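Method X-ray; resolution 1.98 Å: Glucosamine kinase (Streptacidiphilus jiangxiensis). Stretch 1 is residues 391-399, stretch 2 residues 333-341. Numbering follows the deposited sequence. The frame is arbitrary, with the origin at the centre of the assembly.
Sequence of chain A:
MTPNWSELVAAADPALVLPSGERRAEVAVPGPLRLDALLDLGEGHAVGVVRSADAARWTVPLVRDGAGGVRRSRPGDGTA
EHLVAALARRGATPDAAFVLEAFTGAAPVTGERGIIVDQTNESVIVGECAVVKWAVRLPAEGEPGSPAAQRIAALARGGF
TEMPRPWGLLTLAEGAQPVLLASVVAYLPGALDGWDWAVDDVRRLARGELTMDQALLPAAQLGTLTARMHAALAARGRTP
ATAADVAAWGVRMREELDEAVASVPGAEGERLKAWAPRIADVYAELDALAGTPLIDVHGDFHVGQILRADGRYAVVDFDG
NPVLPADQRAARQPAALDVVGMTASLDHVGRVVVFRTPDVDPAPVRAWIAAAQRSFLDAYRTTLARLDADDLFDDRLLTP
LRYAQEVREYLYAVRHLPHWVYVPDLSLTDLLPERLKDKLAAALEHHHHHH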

# COMPACT_ATOMS: atom_id res chain seq x y z
N ASP A 391 -6.97 -19.08 12.34
CA ASP A 391 -8.31 -18.53 12.47
C ASP A 391 -8.46 -17.11 11.94
O ASP A 391 -9.58 -16.58 11.93
CB ASP A 391 -8.74 -18.55 13.95
CG ASP A 391 -7.69 -17.97 14.88
OD1 ASP A 391 -6.65 -17.47 14.38
OD2 ASP A 391 -7.89 -18.03 16.11
N LEU A 392 -7.38 -16.45 11.50
CA LEU A 392 -7.56 -15.13 10.91
C LEU A 392 -8.05 -15.21 9.48
O LEU A 392 -8.54 -14.20 8.95
CB LEU A 392 -6.24 -14.35 10.99
CG LEU A 392 -5.02 -14.87 10.26
CD1 LEU A 392 -5.01 -14.43 8.81
CD2 LEU A 392 -3.76 -14.41 10.99
N PHE A 393 -7.97 -16.38 8.85
CA PHE A 393 -8.37 -16.56 7.45
C PHE A 393 -9.74 -17.23 7.40
O PHE A 393 -9.88 -18.39 7.80
CB PHE A 393 -7.31 -17.38 6.71
CG PHE A 393 -7.64 -17.64 5.26
CD1 PHE A 393 -8.05 -16.60 4.43
CD2 PHE A 393 -7.54 -18.91 4.72
CE1 PHE A 393 -8.36 -16.83 3.12
CE2 PHE A 393 -7.84 -19.14 3.39
CZ PHE A 393 -8.26 -18.10 2.59
N ASP A 394 -10.75 -16.49 6.94
CA ASP A 394 -12.11 -17.03 6.73
C ASP A 394 -12.29 -17.20 5.22
O ASP A 394 -12.57 -16.23 4.50
CB ASP A 394 -13.15 -16.09 7.32
CG ASP A 394 -14.57 -16.66 7.27
OD1 ASP A 394 -14.79 -17.68 6.59
OD2 ASP A 394 -15.46 -16.06 7.90
N ASP A 395 -12.13 -18.44 4.74
CA ASP A 395 -12.13 -18.68 3.30
C ASP A 395 -13.53 -18.70 2.70
O ASP A 395 -13.67 -18.79 1.47
CB ASP A 395 -11.40 -19.98 2.96
CG ASP A 395 -11.95 -21.18 3.70
OD1 ASP A 395 -13.05 -21.08 4.29
OD2 ASP A 395 -11.26 -22.22 3.70
N ARG A 396 -14.58 -18.58 3.52
CA ARG A 396 -15.90 -18.30 2.95
C ARG A 396 -15.91 -17.00 2.17
O ARG A 396 -16.74 -16.83 1.28
CB ARG A 396 -16.94 -18.25 4.07
CG ARG A 396 -17.08 -19.56 4.85
CD ARG A 396 -18.01 -19.38 6.03
NE ARG A 396 -17.55 -18.32 6.93
CZ ARG A 396 -18.26 -17.84 7.94
NH1 ARG A 396 -19.48 -18.31 8.19
NH2 ARG A 396 -17.76 -16.88 8.70
N LEU A 397 -14.99 -16.08 2.47
CA LEU A 397 -14.93 -14.80 1.79
C LEU A 397 -14.23 -14.86 0.45
O LEU A 397 -14.26 -13.87 -0.29
CB LEU A 397 -14.21 -13.78 2.67
CG LEU A 397 -14.96 -13.32 3.92
CD1 LEU A 397 -14.02 -12.66 4.90
CD2 LEU A 397 -16.06 -12.36 3.51
N LEU A 398 -13.59 -15.99 0.11
CA LEU A 398 -12.77 -16.02 -1.10
C LEU A 398 -13.59 -15.66 -2.34
O LEU A 398 -13.22 -14.77 -3.10
CB LEU A 398 -12.13 -17.40 -1.27
CG LEU A 398 -10.90 -17.69 -0.42
CD1 LEU A 398 -10.31 -19.05 -0.78
CD2 LEU A 398 -9.87 -16.58 -0.62
N THR A 399 -14.71 -16.35 -2.56
CA THR A 399 -15.44 -16.11 -3.81
C THR A 399 -16.03 -14.71 -3.87
O THR A 399 -15.79 -14.00 -4.86
CB THR A 399 -16.49 -17.18 -4.01
OG1 THR A 399 -15.86 -18.47 -3.99
CG2 THR A 399 -17.20 -16.99 -5.37
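Stretch 2 333-341: QPAALDVVG

Stretch 2 enters as a short extended segment at Gln-333 and Pro-334 (phi/psi -140/169 and -66/140) and then winds into a helix that continues beyond Gly-341, held by bonds such as Val-340 N to Ala-336 O (2.9 Å). It runs in the same general direction as stretch 1: the CA atoms of Phe-393 and Ala-335 lie 5.8 Å apart near the beginning, those of Leu-398 and Val-340 6.4 Å apart near the end. No direct hydrogen bond joins the two stretches; packing is apolar, burying 373 Å² in all, with two waters between the backbones.

Pro-334, Ala-335, Ala-336, Val-339 and Val-340 point their CA-to-CB bonds toward stretch 1, whereas that of Leu-337 points away. Ala-336 is the residue of stretch 2 most covered by stretch 1: its CB lies 3.9 Å from Phe-393 CE1, from Leu-397 CB and from Asp-394 O. Leu-392 leaves its backbone sideways, but with chi1 and chi2 both p its end comes nearer, placing CD1 3.5 Å from Ala-335 CB. Phe-393 also starts sideways; its t rotamer (chi1 179°) brings the ring to the helix, where Ala-336 CB meets the ring edge, near its plane, and Val-339 CG2 approaches CE1 obliquely at 4.0 Å. The CA-to-CB bond of Leu-397 points toward stretch 2, and its m, t rotamer sets CD1 3.5 Å from Pro-334 CB. Leu-398, with the same m, t pair but a sideways CA-to-CB bond, brings CD2 to 3.8 Å from Val-339 CG1 and 3.7 Å from Val-340 CG1. The two valines differ in chi1, t (168°) in Val-339 and m (-61°) in Val-340; Val-340 CG1 also lies 3.6 Å from Leu-398 O.

The polar side chains of stretch 1 make no contact of their own with stretch 2. The CA-to-CB bond of Arg-396 points away from stretch 2, and the side chain folds back on Asp-394 through m turns at chi1 and chi3, so that NE donates to Asp-394 OD1 (2.9 Å) and NH2 forms a salt bridge with Asp-394 OD2 (2.6 Å). Arg-396 N also donates to Asp-394 OD1 (3.2 Å), bracing the turn in which Leu-397 N reaches Asp-394 O (3.2 Å).

Near the start of the helix, where amides lack partners from a preceding turn, water 1 accepts from Ala-335 N and donates to Leu-392 O, both at 2.8 Å. Water 2 accepts from Ala-336 N (3.1 Å) and Asp-394 N (2.9 Å) and donates to Leu-392 O (2.8 Å), so one carbonyl serves both bridges.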

# COMPACT_ATOMS: atom_id res chain seq x y z
N GLN A 333 -9.77 -4.94 8.15
CA GLN A 333 -10.48 -5.64 7.09
C GLN A 333 -10.24 -7.14 7.25
O GLN A 333 -9.34 -7.54 8.00
CB GLN A 333 -9.99 -5.18 5.71
CG GLN A 333 -10.06 -3.66 5.45
CD GLN A 333 -11.48 -3.17 5.27
OE1 GLN A 333 -12.42 -3.96 5.23
NE2 GLN A 333 -11.65 -1.85 5.16
N PRO A 334 -10.97 -7.99 6.52
CA PRO A 334 -10.65 -9.43 6.54
C PRO A 334 -9.29 -9.69 5.92
O PRO A 334 -8.94 -9.10 4.89
CB PRO A 334 -11.76 -10.07 5.71
CG PRO A 334 -12.81 -9.00 5.56
CD PRO A 334 -12.07 -7.69 5.59
N ALA A 335 -8.53 -10.60 6.52
CA ALA A 335 -7.28 -11.04 5.92
C ALA A 335 -7.51 -11.61 4.52
O ALA A 335 -6.65 -11.44 3.64
CB ALA A 335 -6.61 -12.09 6.81
N ALA A 336 -8.66 -12.23 4.28
CA ALA A 336 -8.94 -12.77 2.97
C ALA A 336 -8.93 -11.69 1.89
O ALA A 336 -8.75 -12.01 0.71
CB ALA A 336 -10.29 -13.49 2.97
N LEU A 337 -9.12 -10.42 2.27
CA LEU A 337 -9.02 -9.35 1.29
C LEU A 337 -7.63 -9.29 0.67
O LEU A 337 -7.49 -9.18 -0.56
CB LEU A 337 -9.37 -8.01 1.95
CG LEU A 337 -9.23 -6.80 1.03
CD1 LEU A 337 -10.30 -6.82 -0.06
CD2 LEU A 337 -9.31 -5.48 1.83
N ASP A 338 -6.58 -9.34 1.49
CA ASP A 338 -5.22 -9.40 0.93
C ASP A 338 -5.05 -10.66 0.10
O ASP A 338 -4.37 -10.64 -0.94
CB ASP A 338 -4.16 -9.37 2.03
CG ASP A 338 -4.04 -8.02 2.73
OD1 ASP A 338 -4.46 -6.98 2.18
OD2 ASP A 338 -3.48 -8.03 3.86
N VAL A 339 -5.61 -11.78 0.57
CA VAL A 339 -5.45 -13.05 -0.13
C VAL A 339 -6.00 -12.94 -1.54
O VAL A 339 -5.32 -13.30 -2.51
CB VAL A 339 -6.14 -14.19 0.65
CG1 VAL A 339 -6.23 -15.43 -0.19
CG2 VAL A 339 -5.40 -14.47 1.96
N VAL A 340 -7.23 -12.42 -1.69
CA VAL A 340 -7.83 -12.35 -3.01
C VAL A 340 -7.13 -11.30 -3.86
O VAL A 340 -7.07 -11.43 -5.08
CB VAL A 340 -9.35 -12.07 -2.93
CG1 VAL A 340 -10.06 -13.19 -2.19
CG2 VAL A 340 -9.63 -10.71 -2.32
N GLY A 341 -6.64 -10.24 -3.25
CA GLY A 341 -5.85 -9.25 -4.00
C GLY A 341 -4.65 -9.89 -4.68
O GLY A 341 -4.39 -9.65 -5.86
O HOH W 1 -9.03 -11.46 9.17
O HOH W 2 -10.14 -13.63 6.67